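Local coordinates for uncharacterized protein (Tetranychus urticae, PDB 5UK3) that probably catalyses the bicarbonate-dependent breakdown of cyanate to ammonia and carbon dioxide, as a cyanase that assembles into a decamer, at residues G55-I67 with A78-Q90. Numbering follows the deposited sequence.
Sequences GQNCCDIQLAHRI and ANELTSIPLRGNQ
The Arg87 side chain runs past the backbone carbonyl of Gln56, while the Gln56 side chain reaches Gly88, and polar bonds carry this end of the contact. The Gln56 side chain bends at chi2 (-65°), which brings OE1 to the backbone of Gly88: Gly88 N donates to Gln56 OE1 over 2.9 Å, nearly straight, in the carbonyl plane and on a lone pair. Arg87, extended from CG to NE, gives a weak bond from its NE to Gln56 O (3.0 Å). Asn57 OD1 sits at the guanidinium edge with its amide plane turned 70° from it, a long, weak partner of Arg87 NE at 3.4 Å, while Asn57 ND2 is hydrogen-bonded to Ser51 of the same chain and to Tyr108 of a neighbouring subunit. The guanidinium also forms a salt bridge with Asp122 of another subunit and a cation-pi contact with Tyr153 of that same subunit; a leucine at this position would probably leave that aspartate without its charged mate and the Gln56 carbonyl without its side-chain donor. Further along, Cys59 N donates to Leu81 O (3.0 Å), joining the loop before helix 61-67 to the short helix 78-82. Asp60 starts helix 61-67 as N-cap, its OD1 accepting from Leu63 N.

The Pro85 ring lies against the backbone of Gly55 to Asn57. Apolar packing takes over between the helices, whose axes approach to 8.5 Å: Ala64 CB meets Ala78 CB at 3.8 Å, and Leu81 CD1 reaches Ile67 CG2 at the same separation. Together these contacts bind the last helices of the HTH-like N-terminal domain and the linker leading from it toward the cyanase C-terminal domain, at a junction of several subunits.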
loop_
_atom_site.group_PDB
_atom_site.type_symbol
_atom_site.label_atom_id
_atom_site.label_comp_id
_atom_site.label_asym_id
_atom_site.label_seq_id
_atom_site.Cartn_x
_atom_site.Cartn_y
_atom_site.Cartn_z
ATOM N N GLY I 55 13.030 12.157 -22.240
ATOM C CA GLY I 55 11.618 12.094 -22.491
ATOM C C GLY I 55 10.709 12.495 -21.356
ATOM O O GLY I 55 9.581 11.983 -21.245
ATOM N N GLN I 56 11.203 13.333 -20.447
ATOM C CA GLN I 56 10.387 13.909 -19.372
ATOM C C GLN I 56 10.061 15.367 -19.641
ATOM O O GLN I 56 9.478 16.028 -18.815
ATOM C CB GLN I 56 11.137 13.796 -18.075
ATOM C CG GLN I 56 11.256 12.370 -17.592
ATOM C CD GLN I 56 9.906 11.771 -17.250
ATOM O OE1 GLN I 56 9.094 12.372 -16.527
ATOM N NE2 GLN I 56 9.677 10.577 -17.715
ATOM N N ASN I 57 10.437 15.848 -20.815
ATOM C CA ASN I 57 10.169 17.211 -21.244
ATOM C C ASN I 57 10.287 17.273 -22.775
ATOM O O ASN I 57 10.791 16.328 -23.382
ATOM C CB ASN I 57 11.161 18.165 -20.604
ATOM C CG ASN I 57 10.551 18.992 -19.476
ATOM O OD1 ASN I 57 9.387 19.377 -19.538
ATOM N ND2 ASN I 57 11.328 19.229 -18.422
ATOM N N CYS I 58 9.822 18.344 -23.395
ATOM C CA CYS I 58 9.880 18.459 -24.845
ATOM C C CYS I 58 10.377 19.831 -25.261
ATOM O O CYS I 58 10.415 20.738 -24.441
ATOM C CB CYS I 58 8.497 18.179 -25.437
ATOM S SG CYS I 58 7.261 19.415 -25.015
ATOM N N CYS I 59 10.765 19.977 -26.532
ATOM C CA CYS I 59 11.227 21.263 -27.087
ATOM C C CYS I 59 10.478 21.594 -28.352
ATOM O O CYS I 59 9.711 20.786 -28.821
ATOM C CB CYS I 59 12.735 21.207 -27.353
ATOM S SG CYS I 59 13.217 19.875 -28.447
ATOM N N ASP I 60 10.698 22.795 -28.877
ATOM C CA ASP I 60 10.186 23.186 -30.202
ATOM C C ASP I 60 11.000 22.506 -31.327
ATOM O O ASP I 60 12.075 21.944 -31.087
ATOM C CB ASP I 60 10.111 24.712 -30.371
ATOM C CG ASP I 60 11.474 25.420 -30.251
ATOM O OD1 ASP I 60 12.534 24.848 -30.577
ATOM O OD2 ASP I 60 11.493 26.591 -29.773
ATOM N N ILE I 61 10.476 22.560 -32.550
ATOM C CA ILE I 61 11.038 21.780 -33.678
ATOM C C ILE I 61 12.415 22.280 -34.082
ATOM O O ILE I 61 13.275 21.482 -34.418
ATOM C CB ILE I 61 10.148 21.723 -34.955
ATOM C CG1 ILE I 61 8.653 21.512 -34.596
ATOM C CG2 ILE I 61 10.613 20.552 -35.829
ATOM C CD1 ILE I 61 7.662 21.472 -35.773
ATOM N N GLN I 62 12.625 23.597 -34.037
ATOM C CA GLN I 62 13.917 24.149 -34.398
ATOM C C GLN I 62 15.044 23.700 -33.442
ATOM O O GLN I 62 16.119 23.321 -33.898
ATOM C CB GLN I 62 13.837 25.637 -34.614
ATOM C CG GLN I 62 14.063 26.512 -33.381
ATOM C CD GLN I 62 13.979 28.005 -33.712
ATOM O OE1 GLN I 62 14.270 28.409 -34.845
ATOM N NE2 GLN I 62 13.549 28.818 -32.736
ATOM N N LEU I 63 14.803 23.652 -32.139
ATOM C CA LEU I 63 15.790 23.071 -31.248
ATOM C C LEU I 63 15.947 21.577 -31.491
ATOM O O LEU I 63 17.049 21.021 -31.414
ATOM C CB LEU I 63 15.445 23.315 -29.773
ATOM C CG LEU I 63 16.603 23.023 -28.801
ATOM C CD1 LEU I 63 17.615 24.124 -28.854
ATOM C CD2 LEU I 63 16.112 22.821 -27.382
ATOM N N ALA I 64 14.840 20.894 -31.720
ATOM C CA ALA I 64 14.891 19.458 -31.990
ATOM C C ALA I 64 15.832 19.147 -33.149
ATOM O O ALA I 64 16.623 18.193 -33.049
ATOM C CB ALA I 64 13.497 18.919 -32.243
ATOM N N HIS I 65 15.727 19.906 -34.248
ATOM C CA HIS I 65 16.625 19.695 -35.406
ATOM C C HIS I 65 18.082 19.886 -35.004
ATOM O O HIS I 65 18.935 19.075 -35.301
ATOM C CB HIS I 65 16.307 20.607 -36.596
ATOM C CG HIS I 65 15.093 20.217 -37.376
ATOM N ND1 HIS I 65 14.875 18.932 -37.833
ATOM C CD2 HIS I 65 14.062 20.964 -37.848
ATOM C CE1 HIS I 65 13.739 18.889 -38.508
ATOM N NE2 HIS I 65 13.224 20.108 -38.529
ATOM N N ARG I 66 18.331 20.932 -34.264
ATOM C CA ARG I 66 19.678 21.210 -33.755
ATOM C C ARG I 66 20.241 20.140 -32.821
ATOM O O ARG I 66 21.419 19.834 -32.898
ATOM C CB ARG I 66 19.704 22.555 -33.026
ATOM C CG ARG I 66 20.104 23.687 -33.897
ATOM C CD ARG I 66 20.269 24.865 -33.090
ATOM N NE ARG I 66 21.612 25.090 -32.624
ATOM C CZ ARG I 66 21.914 26.057 -31.787
ATOM N NH1 ARG I 66 23.160 26.195 -31.369
ATOM N NH2 ARG I 66 20.967 26.930 -31.389
ATOM N N ILE I 67 19.401 19.595 -31.943
ATOM C CA ILE I 67 19.813 18.459 -31.112
ATOM C C ILE I 67 20.244 17.296 -32.009
ATOM O O ILE I 67 21.273 16.683 -31.795
ATOM C CB ILE I 67 18.685 18.025 -30.125
ATOM C CG1 ILE I 67 18.553 19.051 -29.020
ATOM C CG2 ILE I 67 18.966 16.670 -29.499
ATOM C CD1 ILE I 67 17.239 18.996 -28.262
ATOM N N ALA I 78 13.609 14.106 -34.980
ATOM C CA ALA I 78 13.255 15.350 -34.296
ATOM C C ALA I 78 11.820 15.385 -33.765
ATOM O O ALA I 78 11.579 15.961 -32.729
ATOM C CB ALA I 78 13.509 16.536 -35.203
ATOM N N ASN I 79 10.881 14.752 -34.459
ATOM C CA ASN I 79 9.500 14.631 -33.977
ATOM C C ASN I 79 9.321 14.151 -32.545
ATOM O O ASN I 79 8.441 14.654 -31.845
ATOM C CB ASN I 79 8.664 13.702 -34.889
ATOM C CG ASN I 79 7.747 14.478 -35.827
ATOM O OD1 ASN I 79 7.432 15.649 -35.600
ATOM N ND2 ASN I 79 7.289 13.811 -36.895
ATOM N N GLU I 80 10.074 13.129 -32.140
ATOM C CA GLU I 80 9.921 12.528 -30.807
ATOM C C GLU I 80 10.250 13.501 -29.682
ATOM O O GLU I 80 9.626 13.461 -28.624
ATOM C CB GLU I 80 10.808 11.291 -30.663
ATOM C CG GLU I 80 10.385 10.082 -31.496
ATOM C CD GLU I 80 11.508 9.060 -31.614
ATOM O OE1 GLU I 80 11.857 8.671 -32.745
ATOM O OE2 GLU I 80 12.082 8.689 -30.553
ATOM N N LEU I 81 11.219 14.373 -29.936
ATOM C CA LEU I 81 11.589 15.421 -28.993
ATOM C C LEU I 81 10.557 16.530 -28.854
ATOM O O LEU I 81 10.598 17.298 -27.904
ATOM C CB LEU I 81 12.909 16.024 -29.405
ATOM C CG LEU I 81 14.120 15.078 -29.462
ATOM C CD1 LEU I 81 15.333 15.843 -30.000
ATOM C CD2 LEU I 81 14.456 14.479 -28.121
ATOM N N THR I 82 9.613 16.601 -29.783
ATOM C CA THR I 82 8.587 17.623 -29.800
ATOM C C THR I 82 7.288 17.196 -29.104
ATOM O O THR I 82 6.479 18.054 -28.737
ATOM C CB THR I 82 8.334 17.990 -31.274
ATOM O OG1 THR I 82 9.540 18.537 -31.806
ATOM C CG2 THR I 82 7.227 19.039 -31.463
ATOM N N SER I 83 7.035 15.887 -29.007
ATOM C CA SER I 83 5.791 15.371 -28.436
ATOM C C SER I 83 5.755 15.667 -26.963
ATOM O O SER I 83 6.763 15.480 -26.270
ATOM C CB SER I 83 5.706 13.877 -28.614
ATOM O OG SER I 83 5.674 13.550 -29.984
ATOM N N ILE I 84 4.598 16.085 -26.469
ATOM C CA ILE I 84 4.450 16.316 -25.053
ATOM C C ILE I 84 4.455 14.928 -24.452
ATOM O O ILE I 84 3.796 14.033 -24.967
ATOM C CB ILE I 84 3.123 16.987 -24.721
ATOM C CG1 ILE I 84 3.019 18.327 -25.438
ATOM C CG2 ILE I 84 3.009 17.179 -23.224
ATOM C CD1 ILE I 84 1.739 19.066 -25.144
ATOM N N PRO I 85 5.184 14.725 -23.369
ATOM C CA PRO I 85 5.265 13.391 -22.770
ATOM C C PRO I 85 4.376 13.148 -21.560
ATOM O O PRO I 85 3.982 14.094 -20.891
ATOM C CB PRO I 85 6.737 13.296 -22.355
ATOM C CG PRO I 85 7.209 14.707 -22.217
ATOM C CD PRO I 85 6.200 15.636 -22.821
ATOM N N LEU I 86 4.060 11.883 -21.291
ATOM C CA LEU I 86 3.269 11.542 -20.122
ATOM C C LEU I 86 4.336 11.411 -19.061
ATOM O O LEU I 86 4.984 10.382 -18.923
ATOM C CB LEU I 86 2.551 10.217 -20.319
ATOM N N ARG I 87 4.517 12.491 -18.321
ATOM C CA ARG I 87 5.548 12.613 -17.307
ATOM C C ARG I 87 5.403 11.992 -15.937
ATOM O O ARG I 87 4.321 11.639 -15.483
ATOM C CB ARG I 87 5.799 14.100 -17.032
ATOM C CG ARG I 87 6.138 14.968 -18.224
ATOM C CD ARG I 87 6.516 16.354 -17.737
ATOM N NE ARG I 87 6.798 17.289 -18.817
ATOM C CZ ARG I 87 5.865 17.906 -19.524
ATOM N NH1 ARG I 87 6.202 18.754 -20.478
ATOM N NH2 ARG I 87 4.589 17.670 -19.278
ATOM N N GLY I 88 6.563 11.889 -15.299
ATOM C CA GLY I 88 6.733 11.548 -13.888
ATOM C C GLY I 88 6.389 10.128 -13.495
ATOM O O GLY I 88 5.948 9.890 -12.372
ATOM N N ASN I 89 6.594 9.184 -14.420
ATOM C CA ASN I 89 6.011 7.834 -14.303
ATOM C C ASN I 89 7.019 6.681 -14.441
ATOM O O ASN I 89 6.660 5.569 -14.752
ATOM C CB ASN I 89 4.879 7.709 -15.324
ATOM C CG ASN I 89 3.863 6.676 -14.927
ATOM O OD1 ASN I 89 3.639 6.422 -13.748
ATOM N ND2 ASN I 89 3.233 6.076 -15.910
ATOM N N GLN I 90 8.288 6.977 -14.176
ATOM C CA GLN I 90 9.374 6.001 -14.244
ATOM C C GLN I 90 9.610 5.625 -12.781
ATOM O O GLN I 90 9.824 6.492 -11.948
ATOM C CB GLN I 90 10.637 6.575 -14.964
ATOM C CG GLN I 90 10.897 8.088 -14.811
ATOM C CD GLN I 90 12.155 8.665 -15.528
ATOM O OE1 GLN I 90 12.504 8.208 -16.609
ATOM N NE2 GLN I 90 12.901 9.533 -14.868
#